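Local coordinates for protein endoglucanase (Acetivibrio cellulolyticus, PDB 5NRM) that carries, in this type I cohesin domain of a cellulosomal scaffoldin, the docking surface for an enzyme-borne dockerin, while the whole protein probably also hydrolyses cellulose, at residues A[57-60]-A[61-64]; A[40-43]-A[44-47]. All coordinates share one frame; numbering follows the deposited sequence. Where two conformers were deposited one is given.

Interaction 1 of 2, residues A[57-60]-A[61-64]; sequences VTNP and GVNF
The backbone carbonyl of Asn59 is gripped by two amides, Asn63 N at 2.9 Å from Asn59 O and Val62 N at 3.0 Å from the same oxygen. This is the first turn of the short helix 60-63, which links strand 46-53 to strand 64-70 in the cohesin β-sandwich. Asn59 holds the N-cap position, but its side chain makes no capping bond. The Asn63 amide makes the straighter bond (N-H...O 153°) and is tilted only 18° from the carbonyl plane, whereas that of Val62 stands well above it. One residue further on, Phe64 N bonds to Pro60 O at 3.2 Å, just where the chain leaves helical geometry.

The Asn63 side chain turns back over the loop. Its stronger hold is at OD1, which accepts from the backbone N of Tyr81; ND2 adds two weak, bent hydrogen bonds, to Thr58 O and Thr58 OG1, that probably restrain the amide's rotation. Thr58 OG1 is also bonded to Gly86 O. A water donates to Asn63 OD1, and another accepts from Gly61 N.

On the sandwich side, the Phe64 ring packs edge-to-face with Phe94. Phe64 O accepts a weak hydrogen bond from Arg56 NH2 of the dockerin chain. Val57 turns CG1 away from its own amide nitrogen (chi1 176°), which brings this methyl 3.9 Å from Phe64 CB.

Interaction 2 of 2, residues A[40-43]-A[44-47]; sequences TYDA and TKLE
Asp42 and Thr44 meet in a type I β-turn between strands 34-41 and 46-53 of the cohesin sandwich. With CG anti to the backbone N (chi1 -179°), Asp42 brings its carboxylate from CB to the amide and hydroxyl of Thr44. From CG the two oxygens part: OD1 accepts from Thr44 OG1 at 2.6 Å and from Thr44 N at 2.9 Å, an Asx turn reinforced by a hydroxyl. The hydroxyl arrives on the syn side and the amide on the anti side, 24° and 31° out of the carboxylate plane and from the same face. OD2 instead lies along the Lys45 chain, 3.4 Å from Lys45 CE; that chain ends with NZ donating to Lys110 O.

The backbone carbonyl of Asp42 accepts from Lys45 N at 3.1 Å and, weakly, from Leu46 N. Toward the interior, Tyr41 CD1 lies 4.1 Å from Leu46 CB and its ring edge faces Leu46 O, while its OH accepts from Gly72 N and Leu46 rests on Phe99 and Ile101.

Two donors on one carboxylate oxygen should disperse its negative charge, and Lys45 NZ, 4.5 Å from Asp42 OD2 and beyond salt-bridge range, would add a milder pull; both probably favour the ionised aspartate.

Overall arrangement
Interactions 1 and 2 lie on opposite sides of the chain's centre, with their own centres 26 Å apart and nearest atoms about 13 Å apart, so they do not touch. Strand 46-53 connects them: the turn of interaction 2 leads into it, and the loop and helix of interaction 1 follow it. Strand 92-101, antiparallel to that strand, is shared by both, through Phe94 and Ala95 beside 57-64 and Phe99 and Ile101 beside 40-47. Their relation to the partner differs: interaction 1 comes within reach of the bound dockerin, whereas no other protein chain of the assembly touches the segments of interaction 2.

Interaction 1 of 2, residues A[57-60]-A[61-64]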
ATOM      1  N   VAL A  57       0.802   1.923  12.194  1.00  8.60           N
ATOM      2  CA  VAL A  57       1.941   1.660  11.388  1.00  8.64           C
ATOM      3  C   VAL A  57       3.255   1.778  12.161  1.00  9.16           C
ATOM      4  O   VAL A  57       3.542   2.768  12.825  1.00  9.35           O
ATOM      5  CB  VAL A  57       1.922   2.570  10.116  1.00  8.67           C
ATOM      6  CG1 VAL A  57       3.191   2.422   9.229  1.00  9.11           C
ATOM      7  CG2 VAL A  57       0.676   2.326   9.284  1.00  8.85           C
ATOM      8  N   THR A  58       4.109   0.740  12.065  1.00  9.56           N
ATOM      9  CA  THR A  58       5.429   0.753  12.643  1.00 10.62           C
ATOM     10  C   THR A  58       6.394   1.597  11.805  1.00 10.43           C
ATOM     11  O   THR A  58       6.309   1.624  10.606  1.00  9.59           O
ATOM     12  CB  THR A  58       5.978  -0.665  12.784  1.00 11.19           C
ATOM     13  OG1 THR A  58       5.858  -1.306  11.503  1.00 10.34           O
ATOM     14  CG2 THR A  58       5.140  -1.447  13.853  1.00 12.03           C
ATOM     15  N   ASN A  59       7.255   2.313  12.512  0.50 11.02           N
ATOM     16  CA  ASN A  59       8.375   3.075  11.924  0.50 11.56           C
ATOM     17  C   ASN A  59       8.040   3.629  10.543  0.50 11.54           C
ATOM     18  O   ASN A  59       8.737   3.309   9.557  0.50 12.04           O
ATOM     19  CB  ASN A  59       9.579   2.158  11.862  0.50 11.55           C
ATOM     20  CG  ASN A  59      10.904   2.895  11.778  0.50 11.89           C
ATOM     21  OD1 ASN A  59      10.981   4.050  12.133  0.50 12.03           O
ATOM     22  ND2 ASN A  59      11.959   2.199  11.338  0.50 12.32           N
ATOM     23  N   PRO A  60       7.003   4.475  10.457  1.00 11.44           N
ATOM     24  CA  PRO A  60       6.503   4.873   9.126  1.00 11.18           C
ATOM     25  C   PRO A  60       7.480   5.656   8.263  1.00 11.04           C
ATOM     26  O   PRO A  60       7.365   5.609   7.023  1.00 11.15           O
ATOM     27  CB  PRO A  60       5.290   5.721   9.425  1.00 11.54           C
ATOM     28  CG  PRO A  60       5.394   6.050  10.859  1.00 12.18           C
ATOM     29  CD  PRO A  60       6.166   5.014  11.557  1.00 11.95           C
ATOM     30  N   GLY A  61       8.427   6.347   8.891  1.00 11.09           N
ATOM     31  CA  GLY A  61       9.446   7.038   8.115  1.00 11.60           C
ATOM     32  C   GLY A  61      10.281   6.111   7.274  1.00 11.81           C
ATOM     33  O   GLY A  61      10.886   6.529   6.306  1.00 13.69           O
ATOM     34  N   VAL A  62      10.446   4.864   7.707  1.00 11.02           N
ATOM     35  CA  VAL A  62      11.102   3.819   6.929  1.00 10.89           C
ATOM     36  C   VAL A  62      10.144   2.921   6.156  1.00 10.33           C
ATOM     37  O   VAL A  62      10.399   2.591   5.006  1.00 10.73           O
ATOM     38  CB  VAL A  62      11.967   3.003   7.859  1.00 11.47           C
ATOM     39  CG1 VAL A  62      12.602   1.794   7.167  1.00 11.40           C
ATOM     40  CG2 VAL A  62      13.009   3.869   8.533  1.00 12.41           C
ATOM     41  N   ASN A  63       9.067   2.517   6.811  1.00  9.51           N
ATOM     42  CA  ASN A  63       8.292   1.358   6.348  1.00  9.24           C
ATOM     43  C   ASN A  63       7.165   1.685   5.445  1.00  9.25           C
ATOM     44  O   ASN A  63       6.625   0.785   4.802  1.00  9.26           O
ATOM     45  CB  ASN A  63       7.686   0.664   7.563  1.00  9.08           C
ATOM     46  CG  ASN A  63       8.721  -0.063   8.431  1.00  9.47           C
ATOM     47  OD1 ASN A  63       9.883  -0.257   8.034  1.00 10.10           O
ATOM     48  ND2 ASN A  63       8.264  -0.548   9.549  1.00  9.38           N
ATOM     49  N   PHE A  64       6.738   2.934   5.387  1.00  8.97           N
ATOM     50  CA  PHE A  64       5.472   3.283   4.757  1.00  8.92           C
ATOM     51  C   PHE A  64       5.595   4.315   3.694  1.00  9.19           C
ATOM     52  O   PHE A  64       6.253   5.376   3.914  1.00  9.85           O
ATOM     53  CB  PHE A  64       4.548   3.800   5.875  1.00  9.47           C
ATOM     54  CG  PHE A  64       3.139   4.151   5.430  1.00 10.37           C
ATOM     55  CD1 PHE A  64       2.073   3.238   5.548  1.00 10.43           C
ATOM     56  CD2 PHE A  64       2.848   5.466   4.997  1.00 10.76           C
ATOM     57  CE1 PHE A  64       0.798   3.602   5.181  1.00 11.27           C
ATOM     58  CE2 PHE A  64       1.544   5.796   4.611  1.00 10.85           C
ATOM     59  CZ  PHE A  64       0.558   4.869   4.704  1.00 10.76           C
TER
HETATM   60  O   HOH W   1      11.744  -0.300  10.055  1.00 13.68           O
HETATM   61  O   HOH W   2       9.274   6.654  11.543  1.00 22.89           O

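Interaction 2 of 2, residues A[40-43]-A[44-47]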
ATOM      1  N   THR A  40      -8.448   4.797  -5.301  1.00 10.03           N
ATOM      2  CA  THR A  40      -9.041   5.741  -6.250  1.00 10.83           C
ATOM      3  C   THR A  40      -9.928   6.695  -5.485  1.00 11.14           C
ATOM      4  O   THR A  40     -10.524   6.352  -4.470  1.00 11.51           O
ATOM      5  CB  THR A  40      -9.718   5.088  -7.441  1.00 12.79           C
ATOM      6  OG1 THR A  40     -10.713   4.213  -6.976  1.00 15.37           O
ATOM      7  CG2 THR A  40      -8.682   4.329  -8.232  1.00 12.58           C
ATOM      8  N   TYR A  41     -10.043   7.912  -6.011  1.00 11.31           N
ATOM      9  CA  TYR A  41     -10.921   8.941  -5.410  1.00 10.83           C
ATOM     10  C   TYR A  41     -11.521   9.759  -6.506  1.00 11.50           C
ATOM     11  O   TYR A  41     -10.928   9.942  -7.605  1.00 11.45           O
ATOM     12  CB  TYR A  41     -10.172   9.732  -4.347  1.00 10.24           C
ATOM     13  CG  TYR A  41      -9.018  10.519  -4.890  1.00  9.72           C
ATOM     14  CD1 TYR A  41      -9.198  11.854  -5.369  1.00 10.03           C
ATOM     15  CD2 TYR A  41      -7.742   9.978  -4.957  1.00  9.81           C
ATOM     16  CE1 TYR A  41      -8.142  12.553  -5.931  1.00 10.10           C
ATOM     17  CE2 TYR A  41      -6.702  10.673  -5.504  1.00  9.93           C
ATOM     18  CZ  TYR A  41      -6.872  11.973  -5.988  1.00 10.46           C
ATOM     19  OH  TYR A  41      -5.822  12.687  -6.583  1.00 10.85           O
ATOM     20  N   ASP A  42     -12.633  10.392  -6.179  1.00 11.07           N
ATOM     21  CA  ASP A  42     -13.327  11.219  -7.204  1.00 12.01           C
ATOM     22  C   ASP A  42     -12.634  12.576  -7.316  1.00 12.07           C
ATOM     23  O   ASP A  42     -12.840  13.515  -6.496  1.00 11.41           O
ATOM     24  CB  ASP A  42     -14.789  11.405  -6.810  1.00 12.71           C
ATOM     25  CG  ASP A  42     -15.587  12.212  -7.797  1.00 13.44           C
ATOM     26  OD1 ASP A  42     -14.978  12.786  -8.726  1.00 14.31           O
ATOM     27  OD2 ASP A  42     -16.834  12.244  -7.626  1.00 14.63           O
ATOM     28  N   ALA A  43     -11.754  12.663  -8.316  1.00 12.38           N
ATOM     29  CA  ALA A  43     -10.921  13.873  -8.434  1.00 12.28           C
ATOM     30  C   ALA A  43     -11.753  15.022  -8.967  1.00 12.88           C
ATOM     31  O   ALA A  43     -11.262  16.144  -8.921  1.00 12.94           O
ATOM     32  CB  ALA A  43      -9.717  13.639  -9.336  1.00 13.16           C
ATOM     33  N   THR A  44     -13.015  14.824  -9.389  1.00 12.62           N
ATOM     34  CA  THR A  44     -13.822  15.971  -9.783  1.00 13.34           C
ATOM     35  C   THR A  44     -14.308  16.740  -8.564  1.00 12.77           C
ATOM     36  O   THR A  44     -14.718  17.896  -8.712  1.00 13.41           O
ATOM     37  CB  THR A  44     -15.052  15.562 -10.612  1.00 14.30           C
ATOM     38  OG1 THR A  44     -16.063  14.947  -9.786  1.00 14.15           O
ATOM     39  CG2 THR A  44     -14.647  14.731 -11.764  1.00 14.84           C
ATOM     40  N   LYS A  45     -14.216  16.123  -7.388  1.00 12.39           N
ATOM     41  CA  LYS A  45     -14.655  16.741  -6.148  1.00 12.18           C
ATOM     42  C   LYS A  45     -13.568  16.944  -5.091  1.00 11.55           C
ATOM     43  O   LYS A  45     -13.746  17.751  -4.211  1.00 10.61           O
ATOM     44  CB  LYS A  45     -15.762  15.933  -5.553  1.00 13.17           C
ATOM     45  CG  LYS A  45     -16.993  15.852  -6.444  1.00 14.88           C
ATOM     46  CD  LYS A  45     -18.067  15.000  -5.777  1.00 16.48           C
ATOM     47  CE  LYS A  45     -19.121  14.586  -6.799  1.00 19.85           C
ATOM     48  NZ  LYS A  45     -20.406  14.454  -6.123  1.00 22.73           N
ATOM     49  N   LEU A  46     -12.478  16.206  -5.203  1.00 10.52           N
ATOM     50  CA  LEU A  46     -11.452  16.189  -4.199  1.00 10.22           C
ATOM     51  C   LEU A  46     -10.117  16.481  -4.838  1.00 10.55           C
ATOM     52  O   LEU A  46      -9.755  15.886  -5.878  1.00 10.72           O
ATOM     53  CB  LEU A  46     -11.354  14.843  -3.480  1.00  9.80           C
ATOM     54  CG  LEU A  46     -12.599  14.265  -2.789  1.00  9.99           C
ATOM     55  CD1 LEU A  46     -12.317  12.846  -2.360  1.00 10.03           C
ATOM     56  CD2 LEU A  46     -13.105  15.156  -1.631  1.00 10.11           C
ATOM     57  N   GLU A  47      -9.350  17.268  -4.140  1.00 11.18           N
ATOM     58  CA  GLU A  47      -7.940  17.568  -4.495  1.00 12.21           C
ATOM     59  C   GLU A  47      -7.060  16.856  -3.428  1.00 11.04           C
ATOM     60  O   GLU A  47      -7.112  17.211  -2.256  1.00 10.70           O
ATOM     61  CB  GLU A  47      -7.682  19.049  -4.496  1.00 13.76           C
ATOM     62  CG  GLU A  47      -6.225  19.417  -4.776  1.00 17.01           C
ATOM     63  CD  GLU A  47      -5.811  20.867  -4.336  1.00 21.25           C
ATOM     64  OE1 GLU A  47      -6.458  21.623  -3.524  1.00 25.06           O
ATOM     65  OE2 GLU A  47      -4.675  21.245  -4.771  1.00 29.40           O
TER